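Local coordinates for protein putative ManD family dehydratase (Pantoea ananatis, PDB 3T6C) that dehydrates D-gluconate to 2-dehydro-3-deoxy-D-gluconate with low activity in vitro, using one magnesium ion per subunit, as a member of the mandelate racemase/muconate lactonizing enzyme family, at residues R228-L233 and L243-H248; T329-I334 and T345-P350; N361-L366 and P404-D409. All coordinates share one frame; numbering follows the deposited sequence.

Interaction 1 (R228-L233 and L243-H248). With MG (magnesium ion), chain C; GCO (D-gluconic acid), chain D.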
loop_
_atom_site.group_PDB
_atom_site.type_symbol
_atom_site.label_atom_id
_atom_site.label_comp_id
_atom_site.label_asym_id
_atom_site.label_seq_id
_atom_site.Cartn_x
_atom_site.Cartn_y
_atom_site.Cartn_z
ATOM N N ARG A 228 24.381 8.233 26.689
ATOM C CA ARG A 228 25.248 8.220 27.864
ATOM C C ARG A 228 24.609 8.965 29.039
ATOM O O ARG A 228 24.668 8.484 30.206
ATOM C CB ARG A 228 26.624 8.840 27.524
ATOM C CG ARG A 228 27.368 8.121 26.384
ATOM C CD ARG A 228 28.817 8.644 26.084
ATOM N NE ARG A 228 29.014 10.042 26.472
ATOM C CZ ARG A 228 29.349 11.037 25.644
ATOM N NH1 ARG A 228 29.561 10.810 24.345
ATOM N NH2 ARG A 228 29.475 12.275 26.127
ATOM N N LEU A 229 24.006 10.122 28.756
ATOM C CA LEU A 229 23.308 10.875 29.810
ATOM C C LEU A 229 22.241 10.016 30.470
ATOM O O LEU A 229 22.150 9.942 31.700
ATOM C CB LEU A 229 22.692 12.176 29.240
ATOM C CG LEU A 229 21.804 12.951 30.221
ATOM C CD1 LEU A 229 22.573 13.553 31.443
ATOM C CD2 LEU A 229 21.106 14.020 29.416
ATOM N N PHE A 230 21.401 9.363 29.669
ATOM C CA PHE A 230 20.323 8.567 30.227
ATOM C C PHE A 230 20.762 7.298 30.912
ATOM O O PHE A 230 20.148 6.901 31.910
ATOM C CB PHE A 230 19.139 8.397 29.254
ATOM C CG PHE A 230 18.369 9.674 29.103
ATOM C CD1 PHE A 230 17.377 9.977 30.004
ATOM C CD2 PHE A 230 18.717 10.613 28.136
ATOM C CE1 PHE A 230 16.735 11.192 29.967
ATOM C CE2 PHE A 230 18.056 11.836 28.067
ATOM C CZ PHE A 230 17.049 12.118 28.987
ATOM N N ASP A 231 21.869 6.720 30.446
ATOM C CA ASP A 231 22.458 5.592 31.205
ATOM C C ASP A 231 22.854 6.050 32.612
ATOM O O ASP A 231 22.564 5.356 33.617
ATOM C CB ASP A 231 23.669 5.087 30.435
ATOM C CG ASP A 231 24.242 3.801 31.004
ATOM O OD1 ASP A 231 23.577 2.758 30.954
ATOM O OD2 ASP A 231 25.365 3.838 31.501
ATOM N N HIS A 232 23.480 7.224 32.710
ATOM C CA HIS A 232 23.944 7.722 34.004
ATOM C C HIS A 232 22.739 8.015 34.864
ATOM O O HIS A 232 22.721 7.658 36.053
ATOM C CB HIS A 232 24.752 9.010 33.807
ATOM C CG HIS A 232 25.087 9.684 35.097
ATOM N ND1 HIS A 232 26.131 9.258 35.887
ATOM C CD2 HIS A 232 24.523 10.739 35.744
ATOM C CE1 HIS A 232 26.216 10.029 36.960
ATOM N NE2 HIS A 232 25.246 10.923 36.906
ATOM N N LEU A 233 21.723 8.660 34.299
ATOM C CA LEU A 233 20.547 9.026 35.097
ATOM C C LEU A 233 19.812 7.801 35.603
ATOM O O LEU A 233 19.387 7.783 36.727
ATOM C CB LEU A 233 19.598 9.930 34.298
ATOM C CG LEU A 233 20.172 11.316 33.962
ATOM C CD1 LEU A 233 19.191 12.003 33.012
ATOM C CD2 LEU A 233 20.421 12.185 35.226
ATOM N N LEU A 243 11.301 9.917 32.762
ATOM C CA LEU A 243 12.306 10.848 32.253
ATOM C C LEU A 243 11.987 11.131 30.780
ATOM O O LEU A 243 11.560 10.249 30.032
ATOM C CB LEU A 243 13.700 10.215 32.344
ATOM C CG LEU A 243 14.224 9.924 33.794
ATOM C CD1 LEU A 243 15.650 9.325 33.693
ATOM C CD2 LEU A 243 14.202 11.120 34.714
ATOM N N LEU A 244 12.158 12.374 30.371
ATOM C CA LEU A 244 11.780 12.853 29.023
ATOM C C LEU A 244 12.986 13.539 28.401
ATOM O O LEU A 244 13.876 14.004 29.112
ATOM C CB LEU A 244 10.640 13.895 29.127
ATOM C CG LEU A 244 9.269 13.415 29.603
ATOM C CD1 LEU A 244 9.213 13.013 31.112
ATOM C CD2 LEU A 244 8.258 14.462 29.298
ATOM N N HIS A 245 13.049 13.575 27.062
ATOM C CA HIS A 245 14.126 14.313 26.396
ATOM C C HIS A 245 13.562 14.984 25.149
ATOM O O HIS A 245 12.729 14.387 24.453
ATOM C CB HIS A 245 15.330 13.404 26.012
ATOM C CG HIS A 245 16.457 14.178 25.392
ATOM N ND1 HIS A 245 17.232 15.078 26.111
ATOM C CD2 HIS A 245 16.864 14.267 24.102
ATOM C CE1 HIS A 245 18.101 15.650 25.278
ATOM N NE2 HIS A 245 17.892 15.184 24.061
ATOM N N ASP A 246 14.021 16.207 24.874
ATOM C CA ASP A 246 13.562 16.957 23.696
ATOM C C ASP A 246 14.715 17.107 22.700
ATOM O O ASP A 246 15.714 17.840 22.978
ATOM C CB ASP A 246 13.085 18.347 24.187
ATOM C CG ASP A 246 12.356 19.166 23.112
ATOM O OD1 ASP A 246 12.388 18.824 21.906
ATOM O OD2 ASP A 246 11.714 20.183 23.499
ATOM N N ALA A 247 14.612 16.422 21.554
ATOM C CA ALA A 247 15.663 16.535 20.521
ATOM C C ALA A 247 15.543 17.852 19.765
ATOM O O ALA A 247 16.500 18.269 19.144
ATOM C CB ALA A 247 15.536 15.387 19.570
ATOM N N HIS A 248 14.357 18.477 19.807
ATOM C CA HIS A 248 14.162 19.858 19.294
ATOM C C HIS A 248 14.671 20.051 17.875
ATOM O O HIS A 248 15.350 21.033 17.560
ATOM C CB HIS A 248 14.812 20.870 20.241
ATOM C CG HIS A 248 14.118 22.208 20.293
ATOM N ND1 HIS A 248 14.236 23.153 19.295
ATOM C CD2 HIS A 248 13.345 22.770 21.254
ATOM C CE1 HIS A 248 13.558 24.242 19.632
ATOM N NE2 HIS A 248 13.003 24.035 20.818
HETATM MG MG MG C . 10.004 21.082 22.829
HETATM C C1 GCO D . 9.486 23.107 24.870
HETATM C C2 GCO D . 9.875 23.912 23.687
HETATM C C3 GCO D . 10.302 25.334 23.996
HETATM C C4 GCO D . 10.408 26.151 22.725
HETATM C C5 GCO D . 9.954 27.566 22.985
HETATM C C6 GCO D . 10.003 28.454 21.755
HETATM O O1A GCO D . 9.063 23.641 25.937
HETATM O O1B GCO D . 9.440 21.840 24.741
HETATM O O2 GCO D . 10.706 23.139 22.862
HETATM O O3 GCO D . 11.508 25.238 24.660
HETATM O O4 GCO D . 11.762 26.131 22.310
HETATM O O5 GCO D . 8.660 27.526 23.463
HETATM O O6 GCO D . 9.546 29.776 21.967
HETATM O O HOH W 1 10.799 20.693 20.929
#
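Phe230 drives its ring in beside a histidine that is itself buried and fully bonded: its CZ lies 3.7 Å from His245 CB, and the two rings are inclined at 74° in an oblique pair. The setting is the (beta/alpha)-barrel domain of the enolase superfamily, where helix 219-237 runs back along the outside of the barrel and strand 242-246 follows it into the wall; the two short axes are nearly antiparallel, at 165° and 11.0 Å apart. With CG anti to the carbonyl carbon (chi1 -72°), the Phe230 ring leaves the helix toward the strand, where Leu243 CB and the carbonyl oxygen of Leu244 both meet its edge. One turn on, Leu233 CB touches Leu243 CD1 at 4.0 Å. The contact is largely van der Waals, and no hydrogen bond crosses it. The polar ends of His245 are satisfied by Tyr222 OH at NE2 and by the Cys176 carbonyl at ND1, two bonds that probably hold the imidazole in its rotation beside Phe230.

The other end of the strand opens into the active site. Asp246 OD2 binds magnesium at 2.0 Å, Glu272 and Glu298 supplying the remaining protein ligands, while OD1 accepts a hydrogen bond from the metal-bound water. His248, a proton donor/acceptor by similarity, has its ring stacked with Tyr181. Gluconate O4 lies at the edge of this imidazole, near its plane, and forms a nearly straight hydrogen bond with His248 NE2, 2.9 Å long.

Interaction 2 (T329-I334 and T345-P350). With GCO (D-gluconic acid), chain D.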
loop_
_atom_site.group_PDB
_atom_site.type_symbol
_atom_site.label_atom_id
_atom_site.label_comp_id
_atom_site.label_asym_id
_atom_site.label_seq_id
_atom_site.Cartn_x
_atom_site.Cartn_y
_atom_site.Cartn_z
ATOM N N THR A 329 -11.223 25.624 20.643
ATOM C CA THR A 329 -12.091 24.919 19.668
ATOM C C THR A 329 -11.306 23.860 18.867
ATOM O O THR A 329 -11.645 22.668 18.895
ATOM C CB THR A 329 -12.806 25.924 18.762
ATOM O OG1 THR A 329 -13.773 26.647 19.561
ATOM C CG2 THR A 329 -13.585 25.214 17.607
ATOM N N PRO A 330 -10.233 24.268 18.197
ATOM C CA PRO A 330 -9.472 23.242 17.461
ATOM C C PRO A 330 -8.676 22.315 18.374
ATOM O O PRO A 330 -8.491 21.150 18.007
ATOM C CB PRO A 330 -8.564 24.065 16.563
ATOM C CG PRO A 330 -8.425 25.428 17.278
ATOM C CD PRO A 330 -9.806 25.643 17.853
ATOM N N ALA A 331 -8.223 22.787 19.529
ATOM C CA ALA A 331 -7.489 21.886 20.408
ATOM C C ALA A 331 -8.373 20.732 20.857
ATOM O O ALA A 331 -7.904 19.588 20.989
ATOM C CB ALA A 331 -6.966 22.638 21.635
ATOM N N LYS A 332 -9.631 21.017 21.187
ATOM C CA LYS A 332 -10.523 19.947 21.616
ATOM C C LYS A 332 -10.695 18.944 20.499
ATOM O O LYS A 332 -10.733 17.707 20.744
ATOM C CB LYS A 332 -11.887 20.543 22.066
ATOM C CG LYS A 332 -12.894 19.526 22.542
ATOM C CD LYS A 332 -12.429 18.817 23.791
ATOM C CE LYS A 332 -13.582 18.054 24.428
ATOM N NZ LYS A 332 -13.146 17.249 25.574
ATOM N N LYS A 333 -10.771 19.440 19.269
ATOM C CA LYS A 333 -10.898 18.531 18.107
ATOM C C LYS A 333 -9.646 17.665 17.930
ATOM O O LYS A 333 -9.753 16.479 17.665
ATOM C CB LYS A 333 -11.204 19.283 16.812
ATOM C CG LYS A 333 -12.516 20.065 16.958
ATOM C CD LYS A 333 -12.784 20.779 15.657
ATOM C CE LYS A 333 -14.103 21.608 15.860
ATOM N NZ LYS A 333 -14.186 22.603 14.757
ATOM N N ILE A 334 -8.466 18.253 18.100
ATOM C CA ILE A 334 -7.237 17.467 17.970
ATOM C C ILE A 334 -7.140 16.472 19.124
ATOM O O ILE A 334 -6.655 15.350 18.954
ATOM C CB ILE A 334 -6.009 18.429 18.012
ATOM C CG1 ILE A 334 -5.966 19.226 16.692
ATOM C CG2 ILE A 334 -4.721 17.590 18.184
ATOM C CD1 ILE A 334 -5.078 20.467 16.752
ATOM N N THR A 345 -2.442 13.511 24.951
ATOM C CA THR A 345 -2.121 14.958 24.809
ATOM C C THR A 345 -0.942 15.363 25.694
ATOM O O THR A 345 -0.787 14.853 26.831
ATOM C CB THR A 345 -3.350 15.866 25.119
ATOM O OG1 THR A 345 -3.607 15.836 26.537
ATOM C CG2 THR A 345 -4.584 15.382 24.371
ATOM N N ALA A 346 -0.034 16.179 25.136
ATOM C CA ALA A 346 0.962 16.857 25.963
ATOM C C ALA A 346 1.064 18.266 25.378
ATOM O O ALA A 346 2.111 18.629 24.779
ATOM C CB ALA A 346 2.301 16.055 25.750
ATOM N N TRP A 347 0.190 19.164 25.812
ATOM C CA TRP A 347 0.218 20.513 25.211
ATOM C C TRP A 347 1.496 21.234 25.595
ATOM O O TRP A 347 1.958 21.153 26.732
ATOM C CB TRP A 347 -1.002 21.340 25.684
ATOM C CG TRP A 347 -2.344 20.643 25.488
ATOM C CD1 TRP A 347 -3.245 20.328 26.466
ATOM C CD2 TRP A 347 -2.911 20.193 24.266
ATOM N NE1 TRP A 347 -4.352 19.723 25.929
ATOM C CE2 TRP A 347 -4.175 19.606 24.585
ATOM C CE3 TRP A 347 -2.492 20.222 22.921
ATOM C CZ2 TRP A 347 -5.045 19.125 23.619
ATOM C CZ3 TRP A 347 -3.359 19.675 21.951
ATOM C CH2 TRP A 347 -4.613 19.146 22.317
ATOM N N HIS A 348 2.018 22.004 24.629
ATOM C CA HIS A 348 3.233 22.842 24.870
ATOM C C HIS A 348 2.933 23.958 25.868
ATOM O O HIS A 348 1.897 24.659 25.757
ATOM C CB HIS A 348 3.654 23.371 23.505
ATOM C CG HIS A 348 4.791 24.367 23.525
ATOM N ND1 HIS A 348 4.562 25.728 23.461
ATOM C CD2 HIS A 348 6.140 24.213 23.543
ATOM C CE1 HIS A 348 5.724 26.373 23.459
ATOM N NE2 HIS A 348 6.695 25.480 23.471
ATOM N N SER A 349 3.745 24.018 26.932
ATOM C CA SER A 349 3.525 25.040 27.962
ATOM C C SER A 349 4.784 25.435 28.751
ATOM O O SER A 349 4.876 25.088 29.928
ATOM C CB SER A 349 2.461 24.493 28.909
ATOM O OG SER A 349 1.875 25.578 29.619
ATOM N N PRO A 350 5.734 26.091 28.129
ATOM C CA PRO A 350 6.989 26.648 28.623
ATOM C C PRO A 350 6.698 28.095 29.093
ATOM O O PRO A 350 5.672 28.375 29.705
ATOM C CB PRO A 350 7.915 26.529 27.423
ATOM C CG PRO A 350 7.073 26.867 26.341
ATOM C CD PRO A 350 5.630 26.388 26.697
HETATM C C1 GCO D . 9.486 23.107 24.870
HETATM C C2 GCO D . 9.875 23.912 23.687
HETATM C C3 GCO D . 10.302 25.334 23.996
HETATM C C4 GCO D . 10.408 26.151 22.725
HETATM C C5 GCO D . 9.954 27.566 22.985
HETATM C C6 GCO D . 10.003 28.454 21.755
HETATM O O1A GCO D . 9.063 23.641 25.937
HETATM O O1B GCO D . 9.440 21.840 24.741
HETATM O O2 GCO D . 10.706 23.139 22.862
HETATM O O3 GCO D . 11.508 25.238 24.660
HETATM O O4 GCO D . 11.762 26.131 22.310
HETATM O O5 GCO D . 8.660 27.526 23.463
HETATM O O6 GCO D . 9.546 29.776 21.967
#
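Apolar contact between the segments rests on the far end of one indole. Trp347 CH2 lies 4.3 Å from Ala331 CB and 4.4 Å from Ile334 CG2, the latter methyl meeting the ring system at its edge, near the plane. Ala331 and Ile334 are three residues apart and so occupy neighbouring turns of one helix face, which gives the six-membered ring two footholds. The indole reaches them because CG stands anti to the carbonyl carbon (chi1 -52°), carrying the ring out from the loop to the helix. Thr345 CB, from the same segment, sits over one indole face near the rim.

The polar element at this interface is a carbonyl: Ala331 O approaches Trp347 CH2 obliquely at 3.6 Å, a van der Waals contact, and no hydrogen bond joins the segments.

Ligand contacts belong to the loop alone. His348, with CG anti to the backbone N (chi1 174°), donates from NE2 to gluconate O5 at 2.8 Å, the oxygen lying at the ring edge near its plane. A hydrogen bond between His348 ND1 and His321 ND1 helps to set the orientation of the imidazole. Pro350 CD lies over one face of that ring, toward the rim, while Pro350 CG comes to 3.4 Å from the same O5. Pro350 occupies a position that, by similarity, matters for activity and substrate specificity.

In the barrel of the enolase superfamily, the contact joins helix 328-340 to the loop leaving strand 344-345; helix 355-367 adds Leu364 against Ala331 and Asn361 and Asp365 against Trp347, and strand 374-375 packs Gln374 on the same indole.

Interaction 3 (N361-L366 and P404-D409)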
loop_
_atom_site.group_PDB
_atom_site.type_symbol
_atom_site.label_atom_id
_atom_site.label_comp_id
_atom_site.label_asym_id
_atom_site.label_seq_id
_atom_site.Cartn_x
_atom_site.Cartn_y
_atom_site.Cartn_z
ATOM N N ASN A 361 -4.918 25.118 28.596
ATOM C CA ASN A 361 -4.304 23.777 28.514
ATOM C C ASN A 361 -4.887 22.884 29.596
ATOM O O ASN A 361 -5.229 21.716 29.357
ATOM C CB ASN A 361 -2.801 23.795 28.757
ATOM C CG ASN A 361 -2.016 24.412 27.644
ATOM O OD1 ASN A 361 -2.465 24.521 26.498
ATOM N ND2 ASN A 361 -0.745 24.738 27.961
ATOM N N MET A 362 -4.975 23.422 30.816
ATOM C CA MET A 362 -5.342 22.592 31.951
ATOM C C MET A 362 -6.845 22.238 31.957
ATOM O O MET A 362 -7.208 21.175 32.465
ATOM C CB MET A 362 -4.923 23.269 33.265
ATOM C CG MET A 362 -3.410 23.136 33.415
ATOM S SD MET A 362 -2.859 23.835 34.944
ATOM C CE MET A 362 -1.071 23.558 34.780
ATOM N N HIS A 363 -7.700 23.134 31.429
ATOM C CA HIS A 363 -9.119 22.815 31.302
ATOM C C HIS A 363 -9.340 21.698 30.285
ATOM O O HIS A 363 -10.152 20.804 30.527
ATOM C CB HIS A 363 -9.923 24.052 30.963
ATOM C CG HIS A 363 -10.175 24.935 32.148
ATOM N ND1 HIS A 363 -11.433 25.411 32.473
ATOM C CD2 HIS A 363 -9.331 25.432 33.085
ATOM C CE1 HIS A 363 -11.351 26.174 33.553
ATOM N NE2 HIS A 363 -10.084 26.217 33.940
ATOM N N LEU A 364 -8.610 21.738 29.178
ATOM C CA LEU A 364 -8.576 20.588 28.251
ATOM C C LEU A 364 -8.040 19.356 28.958
ATOM O O LEU A 364 -8.641 18.272 28.855
ATOM C CB LEU A 364 -7.714 20.900 27.026
ATOM C CG LEU A 364 -8.394 21.857 26.018
ATOM C CD1 LEU A 364 -7.288 22.645 25.290
ATOM C CD2 LEU A 364 -9.232 21.051 25.042
ATOM N N ASP A 365 -6.914 19.490 29.652
ATOM C CA ASP A 365 -6.344 18.351 30.356
ATOM C C ASP A 365 -7.317 17.693 31.312
ATOM O O ASP A 365 -7.385 16.462 31.360
ATOM C CB ASP A 365 -5.143 18.788 31.202
ATOM C CG ASP A 365 -3.940 19.230 30.390
ATOM O OD1 ASP A 365 -3.774 18.871 29.203
ATOM O OD2 ASP A 365 -3.097 19.948 31.016
ATOM N N LEU A 366 -8.056 18.490 32.101
ATOM C CA LEU A 366 -9.026 17.907 33.032
ATOM C C LEU A 366 -10.145 17.127 32.347
ATOM O O LEU A 366 -10.635 16.131 32.945
ATOM C CB LEU A 366 -9.627 18.995 33.920
ATOM C CG LEU A 366 -8.669 19.509 34.972
ATOM C CD1 LEU A 366 -9.313 20.724 35.641
ATOM C CD2 LEU A 366 -8.458 18.423 36.044
ATOM N N PRO A 404 -15.862 30.385 37.238
ATOM C CA PRO A 404 -16.422 30.218 35.880
ATOM C C PRO A 404 -15.475 30.664 34.793
ATOM O O PRO A 404 -14.512 31.440 34.978
ATOM C CB PRO A 404 -17.643 31.151 35.876
ATOM C CG PRO A 404 -18.023 31.273 37.379
ATOM C CD PRO A 404 -16.669 31.289 38.079
ATOM N N GLY A 405 -15.753 30.143 33.627
ATOM C CA GLY A 405 -14.911 30.444 32.476
ATOM C C GLY A 405 -13.550 29.780 32.612
ATOM O O GLY A 405 -13.456 28.617 33.063
ATOM N N LEU A 406 -12.494 30.497 32.237
ATOM C CA LEU A 406 -11.152 29.949 32.413
ATOM C C LEU A 406 -10.590 30.186 33.830
ATOM O O LEU A 406 -9.450 29.774 34.132
ATOM C CB LEU A 406 -10.201 30.465 31.323
ATOM C CG LEU A 406 -10.485 29.886 29.922
ATOM C CD1 LEU A 406 -9.622 30.645 28.882
ATOM C CD2 LEU A 406 -10.124 28.407 29.912
ATOM N N GLY A 407 -11.410 30.792 34.705
ATOM C CA GLY A 407 -11.019 31.021 36.092
ATOM C C GLY A 407 -9.813 31.942 36.280
ATOM O O GLY A 407 -9.102 31.858 37.293
ATOM N N ILE A 408 -9.595 32.832 35.311
ATOM C CA ILE A 408 -8.372 33.634 35.213
ATOM C C ILE A 408 -8.773 35.068 34.911
ATOM O O ILE A 408 -9.767 35.338 34.215
ATOM C CB ILE A 408 -7.454 33.056 34.060
ATOM C CG1 ILE A 408 -6.028 33.615 34.141
ATOM C CG2 ILE A 408 -8.039 33.336 32.636
ATOM C CD1 ILE A 408 -5.364 33.247 35.427
ATOM N N ASP A 409 -7.992 36.012 35.422
ATOM C CA ASP A 409 -8.283 37.414 35.143
ATOM C C ASP A 409 -6.990 38.134 34.771
ATOM O O ASP A 409 -5.895 37.525 34.769
ATOM C CB ASP A 409 -8.916 38.050 36.401
ATOM C CG ASP A 409 -9.736 39.317 36.084
ATOM O OD1 ASP A 409 -9.945 39.677 34.902
ATOM O OD2 ASP A 409 -10.166 39.968 37.068
HETATM O O HOH W 2 -9.018 27.928 36.109
#
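The imidazole of His363 takes Leu406 CD2 over one face in a CH-pi contact, 4.2 Å from the ring centroid and 13° off the normal, while a water lies in plane at its edge. Gly405 O approaches obliquely, 3.3 Å from His363 CE1. The ring of Tyr134 also meets the imidazole, the planes well inclined, and the backbone N of Tyr134 is hydrogen-bonded to His363 ND1.

The opposing segment opens with a type II' beta turn from Pro404 to Gly407, closed by a 3.2 Å hydrogen bond from Gly407 N to Pro404 O. Gly405 holds the positive phi (70°) that this turn requires at its second position. With Leu406 CG anti to the carbonyl carbon (chi1 -71°), the leucine tip is brought across to the histidine. The contact thereby joins helix 355-367 of the barrel domain to the loop before helix 412-415, with Val133 packing on both Leu406 and His363.

No direct hydrogen bond crosses between the segments; the water bridges them instead, 3.0 Å from His363 NE2 and donating to Leu406 O at 2.7 Å. Since Tyr134 N is a donor, His363 ND1 must accept, which is consistent with a neutral imidazole carrying its proton on NE2 and offering it to the bridging water.

Interactions 1 and 2 reach the same D-gluconate from different parts of the barrel: their centres are 24 Å apart and their nearest atoms about 7 Å, without touching. The C-terminal end of strand 242-246 supplies one of the three protein ligands of magnesium, and the loop after it a probable acid-base residue; the loop after strand 344-345 supplies a substrate donor and a position that, by similarity, bears on specificity. Interaction 3 is away from the annotated sites, yet it touches interaction 2, whose centre is 13 Å away. There Trp347 CD1 lies 3.1 Å from Asp365 OD1, and Asn361 ND2 makes a weak hydrogen bond to His348 O, linking helix 355-367 to the substrate-binding loop.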